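Local coordinates for TPR repeat-containing protein (PDB 3U4T) that is of unknown function but, as a tetratricopeptide repeat protein of stacked helices, probably offers a surface for binding other proteins, at residues 45-48 against 54-57; 242-247 against 255-260. The protein carries 1 engineered substitution. All coordinates share one frame; numbering follows the deposited sequence.

Interaction 1: 45-48 against 54-57; sequences VCYY and DLAQ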
ATOM      1  N   VAL A  45     -18.330  -8.502  -7.498  1.00 35.98           N
ATOM      2  CA  VAL A  45     -17.650  -7.713  -6.473  1.00 31.31           C
ATOM      3  C   VAL A  45     -18.019  -8.228  -5.079  1.00 43.45           C
ATOM      4  O   VAL A  45     -17.152  -8.362  -4.217  1.00 42.40           O
ATOM      5  CB  VAL A  45     -18.027  -6.227  -6.553  1.00 33.68           C
ATOM      6  CG1 VAL A  45     -17.477  -5.495  -5.339  1.00 25.79           C
ATOM      7  CG2 VAL A  45     -17.470  -5.621  -7.825  1.00 46.88           C
ATOM      8  N   CYS A  46     -19.298  -8.506  -4.848  1.00 42.51           N
ATOM      9  CA  CYS A  46     -19.696  -9.017  -3.544  1.00 44.36           C
ATOM     10  C   CYS A  46     -18.828 -10.251  -3.233  1.00 45.97           C
ATOM     11  O   CYS A  46     -18.099 -10.275  -2.232  1.00 34.22           O
ATOM     12  CB  CYS A  46     -21.195  -9.368  -3.536  1.00 33.86           C
ATOM     13  SG  CYS A  46     -22.311  -7.901  -3.643  1.00 40.81           S
ATOM     14  N   TYR A  47     -18.876 -11.255  -4.104  1.00 49.33           N
ATOM     15  CA  TYR A  47     -18.080 -12.464  -3.903  1.00 46.65           C
ATOM     16  C   TYR A  47     -16.596 -12.140  -3.686  1.00 47.05           C
ATOM     17  O   TYR A  47     -15.932 -12.743  -2.836  1.00 49.31           O
ATOM     18  CB  TYR A  47     -18.240 -13.414  -5.096  1.00 40.45           C
ATOM     19  CG  TYR A  47     -19.511 -14.248  -5.073  1.00 51.18           C
ATOM     20  CD1 TYR A  47     -19.820 -15.044  -3.971  1.00 50.55           C
ATOM     21  CD2 TYR A  47     -20.387 -14.266  -6.167  1.00 43.92           C
ATOM     22  CE1 TYR A  47     -20.960 -15.837  -3.952  1.00 47.13           C
ATOM     23  CE2 TYR A  47     -21.535 -15.060  -6.159  1.00 42.88           C
ATOM     24  CZ  TYR A  47     -21.812 -15.843  -5.047  1.00 49.15           C
ATOM     25  OH  TYR A  47     -22.938 -16.635  -5.027  1.00 62.46           O
ATOM     26  N   TYR A  48     -16.076 -11.189  -4.454  1.00 34.19           N
ATOM     27  CA  TYR A  48     -14.674 -10.788  -4.334  1.00 36.31           C
ATOM     28  C   TYR A  48     -14.340 -10.236  -2.941  1.00 45.07           C
ATOM     29  O   TYR A  48     -13.272 -10.521  -2.395  1.00 44.41           O
ATOM     30  CB  TYR A  48     -14.345  -9.728  -5.386  1.00 39.23           C
ATOM     31  CG  TYR A  48     -13.003  -9.073  -5.186  1.00 28.79           C
ATOM     32  CD1 TYR A  48     -11.832  -9.681  -5.643  1.00 38.74           C
ATOM     33  CD2 TYR A  48     -12.900  -7.859  -4.511  1.00 30.09           C
ATOM     34  CE1 TYR A  48     -10.593  -9.093  -5.434  1.00 38.26           C
ATOM     35  CE2 TYR A  48     -11.663  -7.260  -4.290  1.00 39.50           C
ATOM     36  CZ  TYR A  48     -10.515  -7.881  -4.752  1.00 48.57           C
ATOM     37  OH  TYR A  48      -9.290  -7.296  -4.519  1.00 54.23           O
ATOM     38  N   ASP A  54     -13.433 -17.849  -6.996  1.00 37.55           N
ATOM     39  CA  ASP A  54     -13.868 -18.690  -8.110  1.00 51.00           C
ATOM     40  C   ASP A  54     -15.265 -18.246  -8.533  1.00 56.43           C
ATOM     41  O   ASP A  54     -15.583 -18.172  -9.723  1.00 54.07           O
ATOM     42  CB  ASP A  54     -13.885 -20.166  -7.700  1.00 58.89           C
ATOM     43  CG  ASP A  54     -12.514 -20.817  -7.798  1.00 59.05           C
ATOM     44  OD1 ASP A  54     -11.554 -20.280  -7.209  1.00 66.35           O
ATOM     45  OD2 ASP A  54     -12.395 -21.872  -8.466  1.00 57.93           O
ATOM     46  N   LEU A  55     -16.083 -17.941  -7.533  1.00 47.32           N
ATOM     47  CA  LEU A  55     -17.452 -17.488  -7.730  1.00 42.66           C
ATOM     48  C   LEU A  55     -17.426 -16.116  -8.374  1.00 32.94           C
ATOM     49  O   LEU A  55     -18.214 -15.828  -9.277  1.00 30.49           O
ATOM     50  CB  LEU A  55     -18.170 -17.400  -6.380  1.00 42.34           C
ATOM     51  CG  LEU A  55     -19.225 -18.453  -6.034  1.00 42.73           C
ATOM     52  CD1 LEU A  55     -19.113 -19.673  -6.947  1.00 41.05           C
ATOM     53  CD2 LEU A  55     -19.057 -18.827  -4.575  1.00 43.39           C
ATOM     54  N   ALA A  56     -16.517 -15.269  -7.899  1.00 25.07           N
ATOM     55  CA  ALA A  56     -16.388 -13.926  -8.435  1.00 38.40           C
ATOM     56  C   ALA A  56     -15.798 -13.911  -9.854  1.00 50.81           C
ATOM     57  O   ALA A  56     -16.032 -12.966 -10.614  1.00 56.36           O
ATOM     58  CB  ALA A  56     -15.543 -13.090  -7.510  1.00 30.26           C
ATOM     59  N   GLN A  57     -15.024 -14.935 -10.215  1.00 41.73           N
ATOM     60  CA  GLN A  57     -14.474 -14.963 -11.560  1.00 39.73           C
ATOM     61  C   GLN A  57     -15.608 -15.344 -12.509  1.00 46.92           C
ATOM     62  O   GLN A  57     -15.800 -14.708 -13.545  1.00 42.33           O
ATOM     63  CB  GLN A  57     -13.324 -15.969 -11.698  1.00 34.07           C
ATOM     64  CG  GLN A  57     -12.566 -15.801 -13.023  1.00 38.61           C
ATOM     65  CD  GLN A  57     -11.400 -16.760 -13.215  1.00 41.48           C
ATOM     66  OE1 GLN A  57     -10.592 -16.588 -14.125  1.00 44.99           O
ATOM     67  NE2 GLN A  57     -11.313 -17.770 -12.368  1.00 43.35           N
TER
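Y47 lays one face of its ring over L55 and sets its CB against A56, two apolar touches made by adjacent residues of the facing helix. L55 CB stands 3.7 Å from the centroid of the Y47 ring and only 12° off its normal, a CH-pi contact near the ring centre. Farther out, L55 CD2 reaches the rim at Y47 CE1, 3.6 Å away, and the leucine branch runs across the ring at a slant. The residue types match: the broad tyrosine ring offers a flat face, and the branched leucine can cover it from CB to CD2. Alanine suits the inner position: A56 CB rests against both Y47 CB, 3.6 Å away, and the backbone N of Y48, also at 3.6 Å, letting the helices draw close. With Y47 CG anti to its own carbonyl carbon (chi1 -80°), the ring is swung toward the facing helix and turns a face to L55. Outside the pair, Y47 also touches I23 and N27 of helix 19-31, while Y48 turns to K82 and I83 of helix 74-86. A serine in place of Y47 would probably leave the side chain of L55 without the flat surface it rests on. No hydrogen bond crosses this helical hairpin between 45-48 and 54-57, within a tetratricopeptide repeat region; fitted apolar surfaces and dispersion join the two segments.

Interaction 2: 242-247 against 255-260; sequences AAWKNI and KKAIDG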
ATOM      1  N   ALA A 242      20.943   5.271  27.375  1.00 39.63           N
ATOM      2  CA  ALA A 242      19.585   5.786  27.497  1.00 43.97           C
ATOM      3  C   ALA A 242      18.725   5.255  26.355  1.00 43.78           C
ATOM      4  O   ALA A 242      17.568   4.890  26.552  1.00 36.70           O
ATOM      5  CB  ALA A 242      19.599   7.324  27.477  1.00 30.45           C
ATOM      6  N   ALA A 243      19.294   5.218  25.156  1.00 35.85           N
ATOM      7  CA  ALA A 243      18.559   4.730  24.004  1.00 33.21           C
ATOM      8  C   ALA A 243      18.307   3.241  24.202  1.00 42.00           C
ATOM      9  O   ALA A 243      17.206   2.746  23.940  1.00 34.42           O
ATOM     10  CB  ALA A 243      19.352   4.980  22.729  1.00 27.81           C
ATOM     11  N   TRP A 244      19.330   2.531  24.678  1.00 42.42           N
ATOM     12  CA  TRP A 244      19.220   1.098  24.927  1.00 41.12           C
ATOM     13  C   TRP A 244      18.130   0.877  25.958  1.00 34.58           C
ATOM     14  O   TRP A 244      17.473  -0.166  25.966  1.00 33.20           O
ATOM     15  CB  TRP A 244      20.542   0.538  25.453  1.00 42.64           C
ATOM     16  CG  TRP A 244      21.583   0.296  24.394  1.00 45.58           C
ATOM     17  CD1 TRP A 244      22.902   0.634  24.455  1.00 46.93           C
ATOM     18  CD2 TRP A 244      21.398  -0.364  23.133  1.00 41.27           C
ATOM     19  NE1 TRP A 244      23.553   0.226  23.316  1.00 35.75           N
ATOM     20  CE2 TRP A 244      22.659  -0.392  22.494  1.00 35.00           C
ATOM     21  CE3 TRP A 244      20.300  -0.943  22.492  1.00 47.78           C
ATOM     22  CZ2 TRP A 244      22.841  -0.962  21.234  1.00 41.76           C
ATOM     23  CZ3 TRP A 244      20.487  -1.514  21.238  1.00 51.97           C
ATOM     24  CH2 TRP A 244      21.753  -1.522  20.627  1.00 44.66           C
ATOM     25  N   LYS A 245      17.935   1.867  26.822  1.00 29.57           N
ATOM     26  CA  LYS A 245      16.914   1.747  27.846  1.00 43.07           C
ATOM     27  C   LYS A 245      15.537   1.973  27.252  1.00 42.92           C
ATOM     28  O   LYS A 245      14.609   1.234  27.550  1.00 41.96           O
ATOM     29  CB  LYS A 245      17.176   2.732  28.993  1.00 47.38           C
ATOM     30  CG  LYS A 245      18.368   2.354  29.878  1.00 60.55           C
ATOM     31  CD  LYS A 245      18.676   3.425  30.927  1.00 72.64           C
ATOM     32  CE  LYS A 245      19.899   3.051  31.767  1.00 81.80           C
ATOM     33  NZ  LYS A 245      20.506   4.232  32.450  1.00 91.68           N
ATOM     34  N   ASN A 246      15.387   2.979  26.400  1.00 32.67           N
ATOM     35  CA  ASN A 246      14.074   3.220  25.809  1.00 28.28           C
ATOM     36  C   ASN A 246      13.521   1.981  25.123  1.00 36.12           C
ATOM     37  O   ASN A 246      12.306   1.790  25.056  1.00 45.61           O
ATOM     38  CB  ASN A 246      14.136   4.354  24.807  1.00 28.81           C
ATOM     39  CG  ASN A 246      14.657   5.610  25.421  1.00 38.83           C
ATOM     40  OD1 ASN A 246      14.423   5.865  26.604  1.00 41.91           O
ATOM     41  ND2 ASN A 246      15.362   6.414  24.633  1.00 42.98           N
ATOM     42  N   ILE A 247      14.415   1.136  24.618  1.00 37.80           N
ATOM     43  CA  ILE A 247      13.994  -0.079  23.938  1.00 32.84           C
ATOM     44  C   ILE A 247      13.452  -1.130  24.903  1.00 35.99           C
ATOM     45  O   ILE A 247      12.403  -1.734  24.642  1.00 34.34           O
ATOM     46  CB  ILE A 247      15.147  -0.672  23.127  1.00 32.96           C
ATOM     47  CG1 ILE A 247      15.553   0.331  22.048  1.00 26.78           C
ATOM     48  CG2 ILE A 247      14.726  -2.010  22.499  1.00 31.91           C
ATOM     49  CD1 ILE A 247      16.807  -0.043  21.313  1.00 14.91           C
ATOM     50  N   LYS A 255      17.091  -8.616  23.120  1.00 68.85           N
ATOM     51  CA  LYS A 255      18.469  -9.085  23.227  1.00 68.24           C
ATOM     52  C   LYS A 255      19.575  -8.095  22.831  1.00 51.95           C
ATOM     53  O   LYS A 255      20.638  -8.077  23.451  1.00 45.97           O
ATOM     54  CB  LYS A 255      18.616 -10.384  22.432  1.00 74.37           C
ATOM     55  CG  LYS A 255      17.525 -11.413  22.734  1.00 71.94           C
ATOM     56  CD  LYS A 255      17.836 -12.778  22.125  1.00 72.20           C
ATOM     57  CE  LYS A 255      18.396 -13.749  23.164  1.00 73.88           C
ATOM     58  NZ  LYS A 255      19.604 -13.237  23.868  1.00 74.67           N
ATOM     59  N   LYS A 256      19.333  -7.282  21.804  1.00 47.03           N
ATOM     60  CA  LYS A 256      20.321  -6.296  21.365  1.00 51.23           C
ATOM     61  C   LYS A 256      20.561  -5.243  22.444  1.00 50.76           C
ATOM     62  O   LYS A 256      21.703  -4.895  22.745  1.00 50.95           O
ATOM     63  CB  LYS A 256      19.865  -5.570  20.091  1.00 55.40           C
ATOM     64  CG  LYS A 256      19.938  -6.359  18.792  1.00 69.59           C
ATOM     65  CD  LYS A 256      18.677  -7.181  18.539  1.00 81.45           C
ATOM     66  CE  LYS A 256      18.591  -8.417  19.430  1.00 79.26           C
ATOM     67  NZ  LYS A 256      17.370  -8.429  20.288  1.00 78.03           N
ATOM     68  N   ALA A 257      19.478  -4.727  23.015  1.00 45.26           N
ATOM     69  CA  ALA A 257      19.578  -3.701  24.052  1.00 42.72           C
ATOM     70  C   ALA A 257      20.135  -4.250  25.363  1.00 40.70           C
ATOM     71  O   ALA A 257      20.785  -3.534  26.130  1.00 50.63           O
ATOM     72  CB  ALA A 257      18.213  -3.072  24.292  1.00 30.05           C
ATOM     73  N   ILE A 258      19.874  -5.524  25.627  1.00 48.94           N
ATOM     74  CA  ILE A 258      20.362  -6.137  26.850  1.00 49.86           C
ATOM     75  C   ILE A 258      21.881  -6.243  26.792  1.00 53.98           C
ATOM     76  O   ILE A 258      22.580  -5.831  27.719  1.00 53.89           O
ATOM     77  CB  ILE A 258      19.743  -7.532  27.036  1.00 44.46           C
ATOM     78  CG1 ILE A 258      18.270  -7.396  27.424  1.00 50.57           C
ATOM     79  CG2 ILE A 258      20.488  -8.298  28.108  1.00 58.64           C
ATOM     80  CD1 ILE A 258      17.508  -8.712  27.415  1.00 54.40           C
ATOM     81  N   ASP A 259      22.381  -6.776  25.682  1.00 60.58           N
ATOM     82  CA  ASP A 259      23.813  -6.967  25.477  1.00 66.98           C
ATOM     83  C   ASP A 259      24.585  -5.668  25.258  1.00 60.52           C
ATOM     84  O   ASP A 259      25.803  -5.613  25.458  1.00 60.22           O
ATOM     85  CB  ASP A 259      24.032  -7.912  24.297  1.00 75.85           C
ATOM     86  CG  ASP A 259      23.310  -9.233  24.473  1.00 87.51           C
ATOM     87  OD1 ASP A 259      23.562  -9.921  25.484  1.00 94.09           O
ATOM     88  OD2 ASP A 259      22.491  -9.585  23.600  1.00 87.16           O
ATOM     89  N   GLY A 260      23.874  -4.627  24.842  1.00 54.24           N
ATOM     90  CA  GLY A 260      24.519  -3.348  24.626  1.00 51.78           C
ATOM     91  C   GLY A 260      24.729  -2.641  25.952  1.00 56.65           C
ATOM     92  O   GLY A 260      25.488  -1.673  26.034  1.00 45.61           O
TER
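W244 and A257 mark the closest backbone approach, 4.9 Å from CA to CA, where helix segments 242-247 and 255-260 run roughly antiparallel at 144°, their axes 8.8 Å apart. The W244 indole reaches from 242-247 to 255-260. Its CG is anti to the carbonyl carbon (chi1 -79°), which sends the ring across to the backbone of 255-260. There W244 CE3 meets A257 CA at 3.2 Å, a tight approach that a small residue permits, and A257 CB lies 3.4 Å from W244 O. G260 CA sits over the same indole face as K256 O, making a CH-pi contact 4.2 Å from the centroid of the five-membered ring. Glycine suits this place, since a CB on G260 would run into the indole. I247, one turn on from W244, adds its CG2 branch at 4.1 Å from A257 CB and so continues the apolar strip. The aliphatic start of K256 borders the six-membered ring, whereas its NZ is hydrogen-bonded to OD1 of N254. Behind the pair, helix 217-233 supplies Y229, whose ring packs edge-to-face with W244, and A228. With no hydrogen bond between the two segments, the short C-terminal helix 255-261 is fastened here mainly by a buried indole laid against A257 and G260, with I247 beside it, consistent with the last modelled helix packing on the one before it in an alpha-helical array.

In the fold
Interactions 1 and 2 lie on opposite sides of the chain's centre, their own centres 49 Å apart and their nearest atoms about 36 Å apart, so neither touches the other. They come in series along the chain: the first joins helices 40-49 and 53-64 toward the N-terminal end, the second helices 237-250 and 255-261 at the C-terminal end. Each links helices that follow one another across a short connection, and the helices between them carry the elongated, all-helical fold from one to the other. Such neighbour-to-neighbour packing is consistent with the way tetratricopeptide repeat arrays are built, their overall shape depending on the sum of many local contacts and not on one central core.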